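Local coordinates for DUF1254 domain-containing protein (Vibrio parahaemolyticus, PDB 3U07) that is of unknown function, combines DUF1254 and DUF1214 family regions, and is probably exported from the cytoplasm by way of a signal peptide, at residues 89-94 and 158-163; 93-98 and 137-142; 336-341 and 382-387; 340-345 and 412-417. The protein carries 2 engineered substitutions. All blocks are in the same frame, centred on the assembly; numbering follows the deposited sequence.

Contact 1: 89-94 and 158-163; sequences LDVAAE and DSNLVK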
loop_
_atom_site.group_PDB
_atom_site.type_symbol
_atom_site.label_atom_id
_atom_site.label_comp_id
_atom_site.label_asym_id
_atom_site.label_seq_id
_atom_site.Cartn_x
_atom_site.Cartn_y
_atom_site.Cartn_z
ATOM N N LEU A 89 -8.531 11.804 2.258
ATOM C CA LEU A 89 -9.232 12.453 3.352
ATOM C C LEU A 89 -8.518 13.762 3.646
ATOM O O LEU A 89 -7.308 13.878 3.435
ATOM C CB LEU A 89 -9.177 11.574 4.608
ATOM C CG LEU A 89 -10.287 10.587 4.977
ATOM C CD1 LEU A 89 -10.991 10.050 3.753
ATOM C CD2 LEU A 89 -9.680 9.477 5.816
ATOM N N ASP A 90 -9.269 14.752 4.114
ATOM C CA ASP A 90 -8.684 16.033 4.501
ATOM C C ASP A 90 -9.359 16.359 5.814
ATOM O O ASP A 90 -10.556 16.638 5.845
ATOM C CB ASP A 90 -8.971 17.133 3.479
ATOM C CG ASP A 90 -8.533 18.508 3.969
ATOM O OD1 ASP A 90 -7.692 18.590 4.891
ATOM O OD2 ASP A 90 -9.023 19.515 3.425
ATOM N N VAL A 91 -8.596 16.303 6.899
ATOM C CA VAL A 91 -9.149 16.569 8.223
ATOM C C VAL A 91 -8.714 17.922 8.795
ATOM O O VAL A 91 -8.895 18.187 9.984
ATOM C CB VAL A 91 -8.733 15.454 9.211
ATOM C CG1 VAL A 91 -9.174 14.086 8.671
ATOM C CG2 VAL A 91 -7.219 15.471 9.415
ATOM N N ALA A 92 -8.150 18.775 7.944
ATOM C CA ALA A 92 -7.683 20.093 8.374
ATOM C C ALA A 92 -8.759 20.933 9.058
ATOM O O ALA A 92 -8.557 21.420 10.164
ATOM C CB ALA A 92 -7.113 20.870 7.184
ATOM N N ALA A 93 -9.900 21.102 8.396
ATOM C CA ALA A 93 -10.977 21.922 8.945
ATOM C C ALA A 93 -11.696 21.248 10.097
ATOM O O ALA A 93 -12.081 21.900 11.061
ATOM C CB ALA A 93 -11.977 22.283 7.845
ATOM N N GLU A 94 -11.869 19.936 9.991
ATOM C CA GLU A 94 -12.554 19.173 11.020
ATOM C C GLU A 94 -12.375 17.676 10.755
ATOM O O GLU A 94 -11.917 17.285 9.684
ATOM C CB GLU A 94 -14.045 19.519 11.005
ATOM C CG GLU A 94 -14.714 19.200 9.677
ATOM C CD GLU A 94 -16.210 19.417 9.711
ATOM O OE1 GLU A 94 -16.840 19.005 10.702
ATOM O OE2 GLU A 94 -16.756 19.987 8.744
ATOM N N ASP A 158 -1.347 12.488 11.727
ATOM C CA ASP A 158 -0.337 13.533 11.798
ATOM C C ASP A 158 -0.214 14.427 10.577
ATOM O O ASP A 158 0.487 15.437 10.622
ATOM C CB ASP A 158 1.010 12.914 12.161
ATOM C CG ASP A 158 1.030 12.383 13.586
ATOM O OD1 ASP A 158 1.312 11.187 13.771
ATOM O OD2 ASP A 158 0.763 13.162 14.525
ATOM N N SER A 159 -0.869 14.045 9.483
ATOM C CA SER A 159 -0.892 14.878 8.283
ATOM C C SER A 159 -2.383 15.132 8.049
ATOM O O SER A 159 -3.202 14.237 8.262
ATOM C CB SER A 159 -0.265 14.172 7.070
ATOM O OG SER A 159 -1.045 13.073 6.623
ATOM N N ASN A 160 -2.752 16.344 7.645
ATOM C CA ASN A 160 -4.166 16.634 7.428
ATOM C C ASN A 160 -4.715 15.895 6.221
ATOM O O ASN A 160 -5.910 15.629 6.141
ATOM C CB ASN A 160 -4.401 18.136 7.288
ATOM C CG ASN A 160 -4.145 18.880 8.583
ATOM O OD1 ASN A 160 -4.404 18.357 9.667
ATOM N ND2 ASN A 160 -3.647 20.111 8.478
ATOM N N LEU A 161 -3.832 15.559 5.286
ATOM C CA LEU A 161 -4.228 14.810 4.101
ATOM C C LEU A 161 -3.822 13.360 4.350
ATOM O O LEU A 161 -2.685 13.084 4.742
ATOM C CB LEU A 161 -3.497 15.335 2.859
ATOM C CG LEU A 161 -3.762 16.778 2.423
ATOM C CD1 LEU A 161 -2.773 17.164 1.327
ATOM C CD2 LEU A 161 -5.197 16.916 1.925
ATOM N N VAL A 162 -4.748 12.430 4.152
ATOM C CA VAL A 162 -4.419 11.027 4.356
ATOM C C VAL A 162 -4.964 10.206 3.194
ATOM O O VAL A 162 -6.109 10.388 2.767
ATOM C CB VAL A 162 -4.984 10.484 5.710
ATOM C CG1 VAL A 162 -5.006 11.590 6.757
ATOM C CG2 VAL A 162 -6.349 9.906 5.521
ATOM N N LYS A 163 -4.138 9.313 2.665
ATOM C CA LYS A 163 -4.563 8.492 1.540
ATOM C C LYS A 163 -5.397 7.318 2.038
ATOM O O LYS A 163 -5.003 6.609 2.961
ATOM C CB LYS A 163 -3.337 8.008 0.758
ATOM C CG LYS A 163 -3.646 7.115 -0.451
ATOM C CD LYS A 163 -2.420 6.984 -1.352
ATOM C CE LYS A 163 -2.536 5.818 -2.331
ATOM N NZ LYS A 163 -3.899 5.664 -2.916
#
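Leu89 and Val162 exchange two backbone hydrogen bonds. Leu89 N lies 2.9 Å from Val162 O, and Val162 N lies 3.0 Å from Leu89 O. They are the hydrogen-bonded pair of an antiparallel ladder, with both side chains on the same face. There Val162 CG2 touches both Leu89 CB and Leu89 CD2 at 3.4 Å, closer than carbons usually pack. Asp90 and Leu161 form the next, non-hydrogen-bonded pair and occupy the other face. Past the strand end, Val91 N still reaches Asn160 O at 2.9 Å, and the bond is nearly straight (165°). The same oxygen takes a CA-H contact from Asp90. The side-chain amide of Asn160 rests against Ala92, with Asn160 CG 3.7 Å from Ala92 CA.

Asp90 also makes an Asx turn that leads the chain out of the strand. Ala92 N meets Asp90 OD1 at 3.1 Å, from above the carboxylate plane. Two residues hold these side chains from outside. Arg205 forms a salt bridge to Asp90 OD1, and Asp225 accepts a hydrogen bond from Asn160 ND2.

Strand 82-90 is one of the two edge strands of its antiparallel sheet within this chain, and strand 161-169 is its neighbour. Leu89 packs on Phe138, Val96 and Ile188 of the adjoining mixed sheet. Val91 joins it there, touching Val96 and Ala140.

Contact 2: 93-98 and 137-142; sequences AEPVIV and MFAAQD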
loop_
_atom_site.group_PDB
_atom_site.type_symbol
_atom_site.label_atom_id
_atom_site.label_comp_id
_atom_site.label_asym_id
_atom_site.label_seq_id
_atom_site.Cartn_x
_atom_site.Cartn_y
_atom_site.Cartn_z
ATOM N N ALA A 93 -9.900 21.102 8.396
ATOM C CA ALA A 93 -10.977 21.922 8.945
ATOM C C ALA A 93 -11.696 21.248 10.097
ATOM O O ALA A 93 -12.081 21.900 11.061
ATOM C CB ALA A 93 -11.977 22.283 7.845
ATOM N N GLU A 94 -11.869 19.936 9.991
ATOM C CA GLU A 94 -12.554 19.173 11.020
ATOM C C GLU A 94 -12.375 17.676 10.755
ATOM O O GLU A 94 -11.917 17.285 9.684
ATOM C CB GLU A 94 -14.045 19.519 11.005
ATOM C CG GLU A 94 -14.714 19.200 9.677
ATOM C CD GLU A 94 -16.210 19.417 9.711
ATOM O OE1 GLU A 94 -16.840 19.005 10.702
ATOM O OE2 GLU A 94 -16.756 19.987 8.744
ATOM N N PRO A 95 -12.733 16.825 11.732
ATOM C CA PRO A 95 -12.602 15.375 11.568
ATOM C C PRO A 95 -13.486 14.846 10.449
ATOM O O PRO A 95 -14.431 15.515 10.014
ATOM C CB PRO A 95 -13.029 14.833 12.927
ATOM C CG PRO A 95 -12.603 15.916 13.869
ATOM C CD PRO A 95 -13.060 17.157 13.129
ATOM N N VAL A 96 -13.179 13.636 9.999
ATOM C CA VAL A 96 -13.933 12.994 8.934
ATOM C C VAL A 96 -14.213 11.564 9.361
ATOM O O VAL A 96 -13.367 10.897 9.961
ATOM C CB VAL A 96 -13.141 13.001 7.606
ATOM C CG1 VAL A 96 -11.822 12.283 7.789
ATOM C CG2 VAL A 96 -13.952 12.342 6.507
ATOM N N ILE A 97 -15.413 11.102 9.050
ATOM C CA ILE A 97 -15.828 9.767 9.421
ATOM C C ILE A 97 -16.061 8.882 8.205
ATOM O O ILE A 97 -16.794 9.237 7.283
ATOM C CB ILE A 97 -17.118 9.838 10.277
ATOM C CG1 ILE A 97 -16.800 10.527 11.608
ATOM C CG2 ILE A 97 -17.689 8.446 10.499
ATOM C CD1 ILE A 97 -18.025 10.977 12.376
ATOM N N VAL A 98 -15.402 7.733 8.204
ATOM C CA VAL A 98 -15.557 6.776 7.127
ATOM C C VAL A 98 -16.504 5.713 7.656
ATOM O O VAL A 98 -16.263 5.120 8.715
ATOM C CB VAL A 98 -14.205 6.145 6.742
ATOM C CG1 VAL A 98 -14.413 5.077 5.669
ATOM C CG2 VAL A 98 -13.258 7.234 6.231
HETATM N N MSE A 137 -13.675 7.429 12.727
HETATM C CA MSE A 137 -13.389 8.846 12.644
HETATM C C MSE A 137 -11.902 9.143 12.617
HETATM O O MSE A 137 -11.143 8.651 13.446
HETATM C CB MSE A 137 -14.048 9.585 13.823
HETATM C CG MSE A 137 -13.981 11.107 13.714
HETATM SE SE MSE A 137 -14.940 12.051 15.144
HETATM C CE MSE A 137 -13.463 12.232 16.341
ATOM N N PHE A 138 -11.502 9.948 11.641
ATOM C CA PHE A 138 -10.119 10.362 11.490
ATOM C C PHE A 138 -10.067 11.833 11.869
ATOM O O PHE A 138 -10.799 12.650 11.310
ATOM C CB PHE A 138 -9.666 10.170 10.041
ATOM C CG PHE A 138 -9.678 8.743 9.607
ATOM C CD1 PHE A 138 -10.880 8.107 9.305
ATOM C CD2 PHE A 138 -8.495 8.008 9.574
ATOM C CE1 PHE A 138 -10.908 6.753 8.977
ATOM C CE2 PHE A 138 -8.507 6.650 9.248
ATOM C CZ PHE A 138 -9.716 6.023 8.951
ATOM N N ALA A 139 -9.208 12.166 12.825
ATOM C CA ALA A 139 -9.091 13.544 13.270
ATOM C C ALA A 139 -7.640 13.950 13.346
ATOM O O ALA A 139 -6.762 13.106 13.559
ATOM C CB ALA A 139 -9.753 13.711 14.646
ATOM N N ALA A 140 -7.412 15.249 13.153
ATOM C CA ALA A 140 -6.086 15.756 13.220
ATOM C C ALA A 140 -5.663 15.515 14.627
ATOM O O ALA A 140 -6.473 15.503 15.597
ATOM C CB ALA A 140 -5.983 17.227 12.903
ATOM N N GLN A 141 -4.391 15.290 14.723
ATOM C CA GLN A 141 -3.811 15.034 15.986
ATOM C C GLN A 141 -4.134 16.069 17.068
ATOM O O GLN A 141 -4.327 15.675 18.212
ATOM C CB GLN A 141 -2.337 14.868 15.732
ATOM C CG GLN A 141 -1.599 14.452 16.953
ATOM C CD GLN A 141 -1.968 13.053 17.419
ATOM O OE1 GLN A 141 -2.752 12.874 18.342
ATOM N NE2 GLN A 141 -1.393 12.051 16.775
ATOM N N ASP A 142 -4.183 17.360 16.699
ATOM C CA ASP A 142 -4.444 18.503 17.606
ATOM C C ASP A 142 -5.940 18.865 17.739
ATOM O O ASP A 142 -6.313 19.792 18.464
ATOM C CB ASP A 142 -3.739 19.762 17.073
ATOM C CG ASP A 142 -4.139 20.075 15.622
ATOM O OD1 ASP A 142 -3.354 19.753 14.701
ATOM O OD2 ASP A 142 -5.243 20.627 15.406
#
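Val96 and Phe138 are the hydrogen-bonded pair of two antiparallel strand segments, 96-98 and 137-140, whose axes approach to 4.6 Å with directions 155° apart. Phe138 N donates to Val96 O over 2.7 Å in an almost straight bond (176°) that comes in nearly along the C=O axis. Val96 N returns a bond to Phe138 O at 2.9 Å. Val96 O also takes a CA-H contact from Met137 and lies at the edge of the Phe138 ring, in its plane.

The side chains fall on two faces. On one, Ile97 CG1 packs against Met137 CG at 3.6 Å. Met137 is a selenomethionine, and its CG is set against Ile97 by standing anti to the backbone N (chi1 -171°). Farther out, its SE lies 4.0 Å from Pro95 CB. The proline ring also meets Ala139, with Pro95 CG 3.7 Å from Ala139 CB. On the other face, Val96 CG1 touches Phe138 CB at 3.8 Å. Val98 CG2 approaches the Phe138 ring obliquely, 3.6 Å from Phe138 CE1. All of the touching residues are buried, and the side-chain contacts are apolar.

The two strands are the middle pair of a mixed four-stranded sheet. Strand 153-157 flanks strand 134-140 in parallel, and strand 187-190 flanks strand 96-100. Helix 191-195 packs on Ile97 through Leu191 and Tyr194. Strand 109-115 of the neighbouring sheet meets the Phe138 side, with Leu111 on Val98 and Thr113 on Phe138.

Contact 3: 336-341 and 382-387; sequences VMRFKA and YYTIYM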
loop_
_atom_site.group_PDB
_atom_site.type_symbol
_atom_site.label_atom_id
_atom_site.label_comp_id
_atom_site.label_asym_id
_atom_site.label_seq_id
_atom_site.Cartn_x
_atom_site.Cartn_y
_atom_site.Cartn_z
ATOM N N VAL A 336 4.704 -27.045 -12.886
ATOM C CA VAL A 336 3.962 -27.563 -11.755
ATOM C C VAL A 336 4.535 -26.985 -10.462
ATOM O O VAL A 336 5.746 -26.820 -10.310
ATOM C CB VAL A 336 3.968 -29.116 -11.712
ATOM C CG1 VAL A 336 5.362 -29.638 -11.448
ATOM C CG2 VAL A 336 2.988 -29.602 -10.648
HETATM N N MSE A 337 3.632 -26.670 -9.542
HETATM C CA MSE A 337 3.964 -26.090 -8.251
HETATM C C MSE A 337 3.280 -26.947 -7.190
HETATM O O MSE A 337 2.063 -27.094 -7.212
HETATM C CB MSE A 337 3.386 -24.684 -8.200
HETATM C CG MSE A 337 4.245 -23.622 -7.581
HETATM SE SE MSE A 337 3.325 -21.918 -7.736
HETATM C CE MSE A 337 2.227 -22.249 -9.266
ATOM N N ARG A 338 4.046 -27.513 -6.266
ATOM C CA ARG A 338 3.448 -28.337 -5.220
ATOM C C ARG A 338 4.003 -27.907 -3.866
ATOM O O ARG A 338 5.216 -27.915 -3.654
ATOM C CB ARG A 338 3.742 -29.809 -5.486
ATOM C CG ARG A 338 3.205 -30.760 -4.441
ATOM C CD ARG A 338 3.528 -32.188 -4.844
ATOM N NE ARG A 338 3.784 -33.045 -3.691
ATOM C CZ ARG A 338 2.842 -33.590 -2.931
ATOM N NH1 ARG A 338 1.560 -33.375 -3.198
ATOM N NH2 ARG A 338 3.188 -34.344 -1.898
ATOM N N PHE A 339 3.111 -27.560 -2.943
ATOM C CA PHE A 339 3.539 -27.064 -1.637
ATOM C C PHE A 339 2.473 -27.178 -0.551
ATOM O O PHE A 339 1.278 -27.253 -0.838
ATOM C CB PHE A 339 3.878 -25.584 -1.773
ATOM C CG PHE A 339 2.758 -24.781 -2.387
ATOM C CD1 PHE A 339 2.581 -24.760 -3.767
ATOM C CD2 PHE A 339 1.831 -24.122 -1.584
ATOM C CE1 PHE A 339 1.497 -24.101 -4.344
ATOM C CE2 PHE A 339 0.741 -23.460 -2.148
ATOM C CZ PHE A 339 0.572 -23.451 -3.531
ATOM N N LYS A 340 2.926 -27.162 0.698
ATOM C CA LYS A 340 2.037 -27.193 1.852
ATOM C C LYS A 340 1.389 -25.806 1.948
ATOM O O LYS A 340 1.909 -24.822 1.411
ATOM C CB LYS A 340 2.832 -27.456 3.135
ATOM C CG LYS A 340 3.184 -28.921 3.390
ATOM C CD LYS A 340 2.581 -29.374 4.720
ATOM C CE LYS A 340 2.064 -30.809 4.683
ATOM N NZ LYS A 340 3.098 -31.826 5.027
ATOM N N ALA A 341 0.253 -25.718 2.626
ATOM C CA ALA A 341 -0.420 -24.432 2.777
ATOM C C ALA A 341 0.477 -23.431 3.511
ATOM O O ALA A 341 1.125 -23.773 4.502
ATOM C CB ALA A 341 -1.720 -24.615 3.545
ATOM N N TYR A 382 -1.142 -31.140 0.644
ATOM C CA TYR A 382 -0.301 -30.380 -0.273
ATOM C C TYR A 382 -1.195 -29.824 -1.361
ATOM O O TYR A 382 -2.164 -30.466 -1.766
ATOM C CB TYR A 382 0.761 -31.260 -0.950
ATOM C CG TYR A 382 2.033 -31.466 -0.162
ATOM C CD1 TYR A 382 2.127 -32.467 0.804
ATOM C CD2 TYR A 382 3.151 -30.660 -0.388
ATOM C CE1 TYR A 382 3.308 -32.665 1.526
ATOM C CE2 TYR A 382 4.336 -30.849 0.329
ATOM C CZ TYR A 382 4.406 -31.853 1.282
ATOM O OH TYR A 382 5.573 -32.048 1.984
ATOM N N TYR A 383 -0.900 -28.613 -1.813
ATOM C CA TYR A 383 -1.658 -28.049 -2.911
ATOM C C TYR A 383 -0.751 -28.284 -4.112
ATOM O O TYR A 383 0.474 -28.314 -3.982
ATOM C CB TYR A 383 -1.907 -26.551 -2.731
ATOM C CG TYR A 383 -2.922 -26.224 -1.662
ATOM C CD1 TYR A 383 -2.551 -26.159 -0.319
ATOM C CD2 TYR A 383 -4.256 -25.970 -1.993
ATOM C CE1 TYR A 383 -3.483 -25.843 0.669
ATOM C CE2 TYR A 383 -5.194 -25.656 -1.011
ATOM C CZ TYR A 383 -4.798 -25.594 0.318
ATOM O OH TYR A 383 -5.711 -25.284 1.297
ATOM N N THR A 384 -1.353 -28.476 -5.273
ATOM C CA THR A 384 -0.587 -28.711 -6.484
ATOM C C THR A 384 -1.190 -27.908 -7.614
ATOM O O THR A 384 -2.326 -28.145 -8.007
ATOM C CB THR A 384 -0.601 -30.200 -6.886
ATOM O OG1 THR A 384 0.121 -30.968 -5.917
ATOM C CG2 THR A 384 0.046 -30.385 -8.250
ATOM N N ILE A 385 -0.433 -26.946 -8.125
ATOM C CA ILE A 385 -0.904 -26.125 -9.228
ATOM C C ILE A 385 -0.208 -26.568 -10.514
ATOM O O ILE A 385 1.022 -26.626 -10.575
ATOM C CB ILE A 385 -0.603 -24.626 -8.991
ATOM C CG1 ILE A 385 -1.382 -24.122 -7.769
ATOM C CG2 ILE A 385 -0.949 -23.822 -10.249
ATOM C CD1 ILE A 385 -1.125 -22.666 -7.431
ATOM N N TYR A 386 -0.994 -26.893 -11.535
ATOM C CA TYR A 386 -0.432 -27.304 -12.818
ATOM C C TYR A 386 -0.672 -26.151 -13.781
ATOM O O TYR A 386 -1.791 -25.649 -13.883
ATOM C CB TYR A 386 -1.099 -28.590 -13.321
ATOM C CG TYR A 386 -0.441 -29.161 -14.558
ATOM C CD1 TYR A 386 -0.685 -28.611 -15.818
ATOM C CD2 TYR A 386 0.454 -30.228 -14.469
ATOM C CE1 TYR A 386 -0.053 -29.108 -16.963
ATOM C CE2 TYR A 386 1.095 -30.731 -15.608
ATOM C CZ TYR A 386 0.837 -30.167 -16.850
ATOM O OH TYR A 386 1.467 -30.656 -17.977
HETATM N N MSE A 387 0.382 -25.725 -14.475
HETATM C CA MSE A 387 0.302 -24.599 -15.402
HETATM C C MSE A 387 0.663 -24.925 -16.844
HETATM O O MSE A 387 1.664 -25.586 -17.109
HETATM C CB MSE A 387 1.217 -23.465 -14.923
HETATM C CG MSE A 387 0.849 -22.871 -13.567
HETATM SE SE MSE A 387 2.297 -21.857 -12.792
HETATM C CE MSE A 387 3.220 -23.350 -12.002
#
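Met337 pairs with Ile385, and Phe339 with Tyr383, through two backbone hydrogen bonds each. The shorter bond of each pair, Ile385 N to Met337 O and Tyr383 N to Phe339 O, measures 2.7 Å. These strands are the middle two of a mixed four-stranded sheet.

The charged and aromatic contacts centre on Tyr382. The Arg338 guanidinium stacks over one face of the Tyr382 ring as a cation-pi pair, its plane 22° from the ring's and its CZ 4.0 Å from the ring centroid. Lys340 covers the opposite face by a CH-pi contact, its CG 3.9 Å from the Tyr382 centroid. Thr384 OG1 sits at the edge of the guanidinium, in its plane. Asp378 forms a salt bridge with Arg338 NH1 and also accepts from Tyr382 N.

On the sheet face that carries Met337, Phe339, Tyr383 and Ile385, the contacts are apolar. Tyr383 CB sits over the Phe339 ring, 4.0 Å from Phe339 CZ. Trp348 packs edge-to-face with both Phe339 and Tyr383. Separately, Ala341 CB meets the Tyr383 ring edge, 3.6 Å from Tyr383 CE1.

Met337, Phe339 and Ile385 are thus buried, while Arg338 and Lys340 are exposed around Tyr382. Asp378 would partly offset the charge of Arg338.

Contact 4: 340-345 and 412-417; sequences KAPNVS and MRFYGA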
loop_
_atom_site.group_PDB
_atom_site.type_symbol
_atom_site.label_atom_id
_atom_site.label_comp_id
_atom_site.label_asym_id
_atom_site.label_seq_id
_atom_site.Cartn_x
_atom_site.Cartn_y
_atom_site.Cartn_z
ATOM N N LYS A 340 2.926 -27.162 0.698
ATOM C CA LYS A 340 2.037 -27.193 1.852
ATOM C C LYS A 340 1.389 -25.806 1.948
ATOM O O LYS A 340 1.909 -24.822 1.411
ATOM C CB LYS A 340 2.832 -27.456 3.135
ATOM C CG LYS A 340 3.184 -28.921 3.390
ATOM C CD LYS A 340 2.581 -29.374 4.720
ATOM C CE LYS A 340 2.064 -30.809 4.683
ATOM N NZ LYS A 340 3.098 -31.826 5.027
ATOM N N ALA A 341 0.253 -25.718 2.626
ATOM C CA ALA A 341 -0.420 -24.432 2.777
ATOM C C ALA A 341 0.477 -23.431 3.511
ATOM O O ALA A 341 1.125 -23.773 4.502
ATOM C CB ALA A 341 -1.720 -24.615 3.545
ATOM N N PRO A 342 0.542 -22.184 3.017
ATOM C CA PRO A 342 1.359 -21.136 3.642
ATOM C C PRO A 342 0.695 -20.807 4.986
ATOM O O PRO A 342 -0.521 -20.948 5.117
ATOM C CB PRO A 342 1.235 -19.971 2.659
ATOM C CG PRO A 342 0.961 -20.645 1.347
ATOM C CD PRO A 342 -0.030 -21.707 1.747
ATOM N N ASN A 343 1.464 -20.377 5.980
ATOM C CA ASN A 343 0.862 -20.040 7.268
ATOM C C ASN A 343 0.188 -18.663 7.255
ATOM O O ASN A 343 0.801 -17.662 7.632
ATOM C CB ASN A 343 1.908 -20.083 8.389
ATOM C CG ASN A 343 2.465 -21.479 8.618
ATOM O OD1 ASN A 343 1.733 -22.470 8.564
ATOM N ND2 ASN A 343 3.760 -21.560 8.891
ATOM N N VAL A 344 -1.065 -18.615 6.804
ATOM C CA VAL A 344 -1.820 -17.363 6.768
ATOM C C VAL A 344 -3.135 -17.537 7.522
ATOM O O VAL A 344 -3.733 -18.613 7.508
ATOM C CB VAL A 344 -2.142 -16.905 5.334
ATOM C CG1 VAL A 344 -0.863 -16.770 4.532
ATOM C CG2 VAL A 344 -3.103 -17.869 4.683
ATOM N N SER A 345 -3.592 -16.476 8.175
ATOM C CA SER A 345 -4.830 -16.556 8.941
ATOM C C SER A 345 -6.047 -16.333 8.064
ATOM O O SER A 345 -7.130 -16.839 8.353
ATOM C CB SER A 345 -4.832 -15.513 10.069
ATOM O OG SER A 345 -4.987 -14.197 9.554
HETATM N N MSE A 412 2.646 -14.366 -5.550
HETATM C CA MSE A 412 1.909 -15.048 -4.496
HETATM C C MSE A 412 1.594 -14.012 -3.412
HETATM O O MSE A 412 2.462 -13.241 -2.999
HETATM C CB MSE A 412 2.731 -16.198 -3.911
HETATM C CG MSE A 412 1.926 -17.123 -3.002
HETATM SE SE MSE A 412 2.862 -18.772 -2.551
HETATM C CE MSE A 412 3.449 -19.228 -4.323
ATOM N N ARG A 413 0.342 -13.980 -2.973
ATOM C CA ARG A 413 -0.069 -13.029 -1.947
ATOM C C ARG A 413 -0.512 -13.740 -0.674
ATOM O O ARG A 413 -1.166 -14.783 -0.721
ATOM C CB ARG A 413 -1.185 -12.130 -2.492
ATOM C CG ARG A 413 -0.714 -11.222 -3.626
ATOM C CD ARG A 413 -1.802 -10.274 -4.092
ATOM N NE ARG A 413 -1.273 -9.253 -4.998
ATOM C CZ ARG A 413 -1.205 -9.376 -6.321
ATOM N NH1 ARG A 413 -1.637 -10.479 -6.915
ATOM N NH2 ARG A 413 -0.698 -8.392 -7.052
ATOM N N PHE A 414 -0.132 -13.173 0.466
ATOM C CA PHE A 414 -0.468 -13.755 1.761
ATOM C C PHE A 414 -1.179 -12.721 2.633
ATOM O O PHE A 414 -0.648 -11.642 2.903
ATOM C CB PHE A 414 0.803 -14.234 2.473
ATOM C CG PHE A 414 1.736 -15.032 1.599
ATOM C CD1 PHE A 414 2.566 -14.396 0.680
ATOM C CD2 PHE A 414 1.799 -16.422 1.710
ATOM C CE1 PHE A 414 3.450 -15.127 -0.116
ATOM C CE2 PHE A 414 2.680 -17.169 0.917
ATOM C CZ PHE A 414 3.508 -16.520 0.004
ATOM N N TYR A 415 -2.384 -13.062 3.069
ATOM C CA TYR A 415 -3.184 -12.178 3.908
ATOM C C TYR A 415 -3.268 -12.773 5.307
ATOM O O TYR A 415 -3.867 -13.828 5.502
ATOM C CB TYR A 415 -4.576 -12.041 3.300
ATOM C CG TYR A 415 -4.551 -11.463 1.905
ATOM C CD1 TYR A 415 -4.620 -10.083 1.697
ATOM C CD2 TYR A 415 -4.419 -12.289 0.796
ATOM C CE1 TYR A 415 -4.558 -9.545 0.413
ATOM C CE2 TYR A 415 -4.352 -11.762 -0.489
ATOM C CZ TYR A 415 -4.421 -10.393 -0.676
ATOM O OH TYR A 415 -4.345 -9.876 -1.947
ATOM N N GLY A 416 -2.660 -12.093 6.273
ATOM C CA GLY A 416 -2.662 -12.580 7.639
ATOM C C GLY A 416 -1.519 -13.560 7.831
ATOM O O GLY A 416 -1.631 -14.532 8.581
ATOM N N ALA A 417 -0.410 -13.289 7.148
ATOM C CA ALA A 417 0.780 -14.131 7.199
ATOM C C ALA A 417 1.480 -14.112 8.551
ATOM O O ALA A 417 1.382 -13.134 9.291
ATOM C CB ALA A 417 1.756 -13.695 6.121
#
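Pro342 meets the ring of Phe414 edge-on, with Pro342 CB in the ring plane and 3.6 Å from Phe414 CE2. The two side chains cross at about a right angle. Trp348 also packs on this proline.

Asn343 is the centre of an inverse gamma turn, in which Val344 N bonds weakly to Pro342 O. Asn343 O receives a CA-H contact from Ala417 CA at 3.6 Å. The Asn343 side chain leads away from the contact, and its ND2 donates to Asp418.

Val344 forms an antiparallel non-hydrogen-bonded pair with Ala417. Its CG1, anti to the carbonyl carbon (chi1 -56°), touches Phe414 CB at 3.7 Å and lies at the ring edge. Val344 CB rests 3.5 Å from Tyr415 O.

Ser345 N donates to Gly416 O over 2.8 Å, from above the carbonyl plane (47° out of it). Ser345 OG comes 3.4 Å from Gly416 CA. Gly416 has a positive phi (85°), and without a CB it lets the hydroxyl approach.

The inverse gamma turn leads to the short Val344-Ala417 bridge. Both segments turn a corner here, at Ser345 and at Tyr415-Gly416. Beyond these corners, strands 347-354 and 408-417 pair in the antiparallel sheet of the DUF1214 region.

Overall arrangement
From the N terminus, the end of strand 82-90 begins the first half of contact 1, and the chain then passes through the shared residues Ala93 and Glu94 into contact 2. Contact 2 closes its loop first, at 137-142. It therefore nests inside contact 1, which closes at 158-163. The two touch, and they join an antiparallel sheet to a mixed sheet in the DUF1254 region. Contacts 3 and 4 come later, in the DUF1214 region, and share Lys340 and Ala341. Contact 3 closes at 382-387 and contact 4 at 412-417, so their loops cross. They link another mixed sheet to another antiparallel sheet. The centres of contacts 1 and 3 lie about 45 Å apart.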